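Electron transfer flavoprotein, alpha subunit (Thermotoga maritima, PDB 7KOE) holds flavin-adenine dinucleotide and, as part of an electron transfer flavoprotein complex, probably passes electrons between redox partners. Local coordinates at residues B[8-13]-B[95-100]; B[21-26]-B[58-63]. All blocks are in the same frame, centred on the assembly; numbering follows the deposited sequence.

Contact 1. Residues B[8-13]-B[95-100]; sequences FVLIEH and EIFLIG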
loop_
_atom_site.group_PDB
_atom_site.type_symbol
_atom_site.label_atom_id
_atom_site.label_comp_id
_atom_site.label_asym_id
_atom_site.label_seq_id
_atom_site.Cartn_x
_atom_site.Cartn_y
_atom_site.Cartn_z
ATOM N N PHE B 8 43.624 -16.020 24.998
ATOM C CA PHE B 8 43.735 -16.337 26.414
ATOM C C PHE B 8 42.443 -16.953 26.926
ATOM O O PHE B 8 41.355 -16.669 26.422
ATOM C CB PHE B 8 44.040 -15.086 27.241
ATOM C CG PHE B 8 45.491 -14.702 27.282
ATOM C CD1 PHE B 8 46.427 -15.333 26.482
ATOM C CD2 PHE B 8 45.914 -13.698 28.134
ATOM C CE1 PHE B 8 47.756 -14.963 26.531
ATOM C CE2 PHE B 8 47.240 -13.327 28.191
ATOM C CZ PHE B 8 48.161 -13.959 27.390
ATOM N N VAL B 9 42.575 -17.804 27.938
ATOM C CA VAL B 9 41.446 -18.349 28.684
ATOM C C VAL B 9 41.838 -18.338 30.152
ATOM O O VAL B 9 42.862 -18.917 30.525
ATOM C CB VAL B 9 41.074 -19.780 28.242
ATOM C CG1 VAL B 9 40.167 -20.436 29.263
ATOM C CG2 VAL B 9 40.403 -19.787 26.884
ATOM N N LEU B 10 41.047 -17.672 30.985
ATOM C CA LEU B 10 41.317 -17.636 32.414
ATOM C C LEU B 10 40.748 -18.884 33.072
ATOM O O LEU B 10 39.655 -19.339 32.728
ATOM C CB LEU B 10 40.717 -16.383 33.050
ATOM C CG LEU B 10 41.323 -15.846 34.349
ATOM C CD1 LEU B 10 41.118 -14.356 34.388
ATOM C CD2 LEU B 10 40.719 -16.472 35.593
ATOM N N ILE B 11 41.499 -19.435 34.022
ATOM C CA ILE B 11 41.092 -20.621 34.763
ATOM C C ILE B 11 40.627 -20.176 36.142
ATOM O O ILE B 11 41.417 -19.645 36.933
ATOM C CB ILE B 11 42.218 -21.664 34.863
ATOM C CG1 ILE B 11 42.516 -22.291 33.497
ATOM C CG2 ILE B 11 41.846 -22.761 35.846
ATOM C CD1 ILE B 11 43.649 -21.651 32.728
ATOM N N GLU B 12 39.345 -20.382 36.422
ATOM C CA GLU B 12 38.760 -20.053 37.716
ATOM C C GLU B 12 38.930 -21.255 38.633
ATOM O O GLU B 12 38.274 -22.280 38.440
ATOM C CB GLU B 12 37.283 -19.696 37.562
ATOM C CG GLU B 12 36.994 -18.440 36.752
ATOM C CD GLU B 12 37.349 -17.159 37.484
ATOM O OE1 GLU B 12 37.491 -16.116 36.814
ATOM O OE2 GLU B 12 37.456 -17.183 38.729
ATOM N N HIS B 13 39.800 -21.136 39.629
ATOM C CA HIS B 13 40.033 -22.211 40.580
ATOM C C HIS B 13 39.512 -21.815 41.953
ATOM O O HIS B 13 39.620 -20.654 42.359
ATOM C CB HIS B 13 41.518 -22.568 40.661
ATOM C CG HIS B 13 42.386 -21.442 41.120
ATOM N ND1 HIS B 13 42.645 -21.198 42.451
ATOM C CD2 HIS B 13 43.054 -20.492 40.427
ATOM C CE1 HIS B 13 43.433 -20.145 42.558
ATOM N NE2 HIS B 13 43.698 -19.699 41.344
ATOM N N GLU B 95 44.998 -11.724 21.915
ATOM C CA GLU B 95 44.000 -11.356 20.920
ATOM C C GLU B 95 42.578 -11.541 21.420
ATOM O O GLU B 95 41.737 -10.665 21.221
ATOM C CB GLU B 95 44.204 -12.186 19.647
ATOM C CG GLU B 95 43.173 -11.962 18.556
ATOM C CD GLU B 95 43.528 -10.804 17.649
ATOM O OE1 GLU B 95 44.669 -10.308 17.738
ATOM O OE2 GLU B 95 42.672 -10.396 16.837
ATOM N N ILE B 96 42.295 -12.666 22.071
ATOM C CA ILE B 96 40.983 -12.971 22.625
ATOM C C ILE B 96 41.183 -13.405 24.068
ATOM O O ILE B 96 41.853 -14.409 24.328
ATOM C CB ILE B 96 40.263 -14.072 21.830
ATOM C CG1 ILE B 96 39.906 -13.593 20.425
ATOM C CG2 ILE B 96 39.032 -14.550 22.569
ATOM C CD1 ILE B 96 39.341 -14.681 19.549
ATOM N N PHE B 97 40.610 -12.655 24.998
ATOM C CA PHE B 97 40.608 -13.007 26.411
ATOM C C PHE B 97 39.248 -13.610 26.725
ATOM O O PHE B 97 38.220 -13.041 26.351
ATOM C CB PHE B 97 40.862 -11.775 27.278
ATOM C CG PHE B 97 41.510 -12.076 28.591
ATOM C CD1 PHE B 97 42.840 -11.780 28.800
ATOM C CD2 PHE B 97 40.798 -12.674 29.609
ATOM C CE1 PHE B 97 43.435 -12.055 30.013
ATOM C CE2 PHE B 97 41.397 -12.955 30.816
ATOM C CZ PHE B 97 42.711 -12.644 31.015
ATOM N N LEU B 98 39.236 -14.756 27.398
ATOM C CA LEU B 98 37.997 -15.449 27.727
ATOM C C LEU B 98 37.965 -15.754 29.216
ATOM O O LEU B 98 38.840 -16.459 29.726
ATOM C CB LEU B 98 37.853 -16.740 26.924
ATOM C CG LEU B 98 37.577 -16.639 25.427
ATOM C CD1 LEU B 98 37.158 -17.989 24.888
ATOM C CD2 LEU B 98 36.508 -15.612 25.145
ATOM N N ILE B 99 36.964 -15.218 29.910
ATOM C CA ILE B 99 36.677 -15.568 31.295
ATOM C C ILE B 99 35.266 -16.134 31.335
ATOM O O ILE B 99 34.413 -15.755 30.529
ATOM C CB ILE B 99 36.819 -14.357 32.245
ATOM C CG1 ILE B 99 38.047 -13.533 31.881
ATOM C CG2 ILE B 99 36.946 -14.803 33.689
ATOM C CD1 ILE B 99 38.237 -12.298 32.712
ATOM N N GLY B 100 35.028 -17.083 32.234
ATOM C CA GLY B 100 33.681 -17.574 32.431
ATOM C C GLY B 100 32.808 -16.554 33.134
ATOM O O GLY B 100 33.285 -15.678 33.855
#
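The carbonyl oxygen of Leu-98 is held from segment 8-13 by one true hydrogen bond and one weaker C-H···O contact: Leu-10 N gives it a nearly straight bond of 2.8 Å (171° at the hydrogen), running along the C=O axis, and Val-9 CA approaches to 3.4 Å. This pairing joins two neighbouring strands, 6-9 and 97-100, in the middle of the parallel sheet of the HUP-type Rossmann-like domain. Phe-8 N donates to Ile-96 O, while the return bond from Leu-98 N to Phe-8 O is weak and bent. On one face of the sheet Val-9 CG2 meets Leu-98 CB at 4.0 Å, and Val-9 continues onto helix 21-33. On the other face two phenylalanines meet. With CG anti to the backbone N (chi1 -152°), the Phe-97 ring swings toward Phe-8, whose CB sits over one face of it in a CH-pi contact 4.2 Å from the centroid. The two rings cross obliquely, planes 66° apart, Phe-97 CE1 lying at the edge of the Phe-8 ring. On the same side Leu-10 and Ile-99 run side by side toward helix 103-113. Leu-10 CD1 touches the edge of the Phe-97 ring at CE2 (3.8 Å) and meets Ile-99 CD1 at 3.9 Å.

Contact 2. Residues B[21-26]-B[58-63]; sequences VSWELI and IQRGAD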
loop_
_atom_site.group_PDB
_atom_site.type_symbol
_atom_site.label_atom_id
_atom_site.label_comp_id
_atom_site.label_asym_id
_atom_site.label_seq_id
_atom_site.Cartn_x
_atom_site.Cartn_y
_atom_site.Cartn_z
ATOM N N VAL B 21 33.899 -24.311 34.013
ATOM C CA VAL B 21 33.874 -23.384 32.883
ATOM C C VAL B 21 35.278 -23.112 32.348
ATOM O O VAL B 21 35.429 -22.707 31.187
ATOM C CB VAL B 21 33.156 -22.078 33.296
ATOM C CG1 VAL B 21 34.000 -21.252 34.259
ATOM C CG2 VAL B 21 32.743 -21.249 32.086
ATOM N N SER B 22 36.315 -23.372 33.151
ATOM C CA SER B 22 37.688 -23.146 32.714
ATOM C C SER B 22 38.077 -24.088 31.586
ATOM O O SER B 22 38.883 -23.722 30.725
ATOM C CB SER B 22 38.636 -23.319 33.894
ATOM O OG SER B 22 38.323 -22.401 34.924
ATOM N N TRP B 23 37.494 -25.283 31.553
ATOM C CA TRP B 23 37.789 -26.259 30.519
ATOM C C TRP B 23 36.744 -26.298 29.416
ATOM O O TRP B 23 36.983 -26.931 28.384
ATOM C CB TRP B 23 37.938 -27.648 31.140
ATOM C CG TRP B 23 38.874 -27.659 32.301
ATOM C CD1 TRP B 23 40.084 -27.031 32.391
ATOM C CD2 TRP B 23 38.678 -28.328 33.545
ATOM N NE1 TRP B 23 40.651 -27.269 33.615
ATOM C CE2 TRP B 23 39.808 -28.066 34.343
ATOM C CE3 TRP B 23 37.656 -29.127 34.062
ATOM C CZ2 TRP B 23 39.944 -28.575 35.629
ATOM C CZ3 TRP B 23 37.791 -29.632 35.337
ATOM C CH2 TRP B 23 38.927 -29.353 36.109
ATOM N N GLU B 24 35.595 -25.649 29.605
ATOM C CA GLU B 24 34.659 -25.476 28.501
ATOM C C GLU B 24 35.067 -24.314 27.612
ATOM O O GLU B 24 34.719 -24.292 26.428
ATOM C CB GLU B 24 33.243 -25.262 29.031
ATOM C CG GLU B 24 32.860 -26.245 30.111
ATOM C CD GLU B 24 31.371 -26.427 30.282
ATOM O OE1 GLU B 24 30.853 -26.089 31.365
ATOM O OE2 GLU B 24 30.724 -26.949 29.359
ATOM N N LEU B 25 35.805 -23.350 28.160
ATOM C CA LEU B 25 36.339 -22.255 27.366
ATOM C C LEU B 25 37.654 -22.608 26.702
ATOM O O LEU B 25 37.970 -22.059 25.641
ATOM C CB LEU B 25 36.538 -21.014 28.233
ATOM C CG LEU B 25 35.263 -20.378 28.770
ATOM C CD1 LEU B 25 35.576 -19.006 29.313
ATOM C CD2 LEU B 25 34.203 -20.319 27.690
ATOM N N ILE B 26 38.435 -23.490 27.323
ATOM C CA ILE B 26 39.624 -24.030 26.676
ATOM C C ILE B 26 39.223 -24.852 25.457
ATOM O O ILE B 26 39.830 -24.740 24.385
ATOM C CB ILE B 26 40.443 -24.840 27.702
ATOM C CG1 ILE B 26 41.389 -23.914 28.466
ATOM C CG2 ILE B 26 41.214 -25.971 27.060
ATOM C CD1 ILE B 26 41.957 -24.531 29.712
ATOM N N ILE B 58 46.163 -28.492 29.983
ATOM C CA ILE B 58 46.790 -28.926 28.741
ATOM C C ILE B 58 46.159 -30.218 28.241
ATOM O O ILE B 58 46.071 -30.446 27.030
ATOM C CB ILE B 58 48.307 -29.070 28.947
ATOM C CG1 ILE B 58 48.834 -27.875 29.737
ATOM C CG2 ILE B 58 49.025 -29.152 27.617
ATOM C CD1 ILE B 58 50.321 -27.889 29.958
ATOM N N GLN B 59 45.696 -31.075 29.152
ATOM C CA GLN B 59 44.943 -32.250 28.738
ATOM C C GLN B 59 43.566 -31.890 28.202
ATOM O O GLN B 59 43.014 -32.642 27.392
ATOM C CB GLN B 59 44.809 -33.228 29.902
ATOM C CG GLN B 59 46.133 -33.741 30.425
ATOM C CD GLN B 59 45.969 -34.636 31.630
ATOM O OE1 GLN B 59 44.955 -35.318 31.777
ATOM N NE2 GLN B 59 46.966 -34.637 32.506
ATOM N N ARG B 60 43.001 -30.758 28.627
ATOM C CA ARG B 60 41.707 -30.326 28.114
ATOM C C ARG B 60 41.822 -29.557 26.807
ATOM O O ARG B 60 40.810 -29.364 26.128
ATOM C CB ARG B 60 40.981 -29.469 29.151
ATOM C CG ARG B 60 40.583 -30.219 30.403
ATOM C CD ARG B 60 39.420 -31.145 30.151
ATOM N NE ARG B 60 38.952 -31.766 31.385
ATOM C CZ ARG B 60 37.830 -32.468 31.488
ATOM N NH1 ARG B 60 37.056 -32.644 30.427
ATOM N NH2 ARG B 60 37.481 -32.996 32.651
ATOM N N GLY B 61 43.017 -29.109 26.439
ATOM C CA GLY B 61 43.189 -28.494 25.141
ATOM C C GLY B 61 43.955 -27.189 25.145
ATOM O O GLY B 61 44.066 -26.539 24.104
ATOM N N ALA B 62 44.481 -26.783 26.296
ATOM C CA ALA B 62 45.299 -25.580 26.350
ATOM C C ALA B 62 46.626 -25.845 25.657
ATOM O O ALA B 62 47.308 -26.828 25.969
ATOM C CB ALA B 62 45.524 -25.147 27.794
ATOM N N ASP B 63 46.977 -24.992 24.691
ATOM C CA ASP B 63 48.249 -25.164 23.998
ATOM C C ASP B 63 49.410 -24.853 24.926
ATOM O O ASP B 63 50.331 -25.663 25.072
ATOM C CB ASP B 63 48.307 -24.273 22.758
ATOM C CG ASP B 63 47.294 -24.671 21.711
ATOM O OD1 ASP B 63 46.332 -25.388 22.052
ATOM O OD2 ASP B 63 47.455 -24.259 20.545
#
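Arg-60 lies across one face of the Trp-23 indole, its guanidinium plane turned only 9° from that of the ring. The aliphatic part makes the closest approach: Arg-60 CG stands over the five-membered ring in a CH-pi contact, 3.9 Å from its centroid, and CD comes within 3.9 Å of Trp-23 CB. A bend at chi2 (-73°) then carries the chain along the indole, so that Arg-60 NE rides above the ring near its rim, 4.0 Å from Trp-23 CE3. Farther out, Arg-60 NH1 is hydrogen-bonded to Leu-171 O, which helps to fix the direction of the arm. One helical turn after Trp-23, Ile-26 points at the end of helix 51-60. Its CG2 branch rests against backbone, 3.5 Å from both Arg-60 O and Ala-62 N, while CD1 reaches Ala-62 CB at 4.1 Å. Between Arg-60 and Ala-62, Gly-61 leaves the helix with positive phi (133°), where a side chain would run into the carbonyl O of Arg-60 and also crowd Ile-26 CG2. Ala-57 of helix 51-60 touches both Ile-26 and Ala-62. Helices 21-33 and 51-60 are the connections of successive beta-alpha-beta crossovers, and their side-by-side packing is characteristic of a Rossmann-like alpha/beta domain.

Both contacts belong to the Electron transfer flavoprotein domain of the alpha subunit, their centres 10 Å apart. Along the chain the segments come in the order 8-13, 21-26, 58-63, 95-100, so contact 2 is nested inside the loop that contact 1 closes. Contact 1 joins strands 6-9 and 97-100 within the sheet; contact 2 joins two helices, of which 21-33 packs on the sheet through Leu-25 and Ile-26 against Val-9. They touch directly: Ser-22 OG is 2.7 Å from Glu-12 N, a probable hydrogen bond, and Leu-25 CD1 lies 3.5 Å from Gly-100 N. Helix 21-33 thus takes part in both, lying on the sheet at strand 6-9 and against helix 51-60 on its flank, as expected of a Rossmann-like layer.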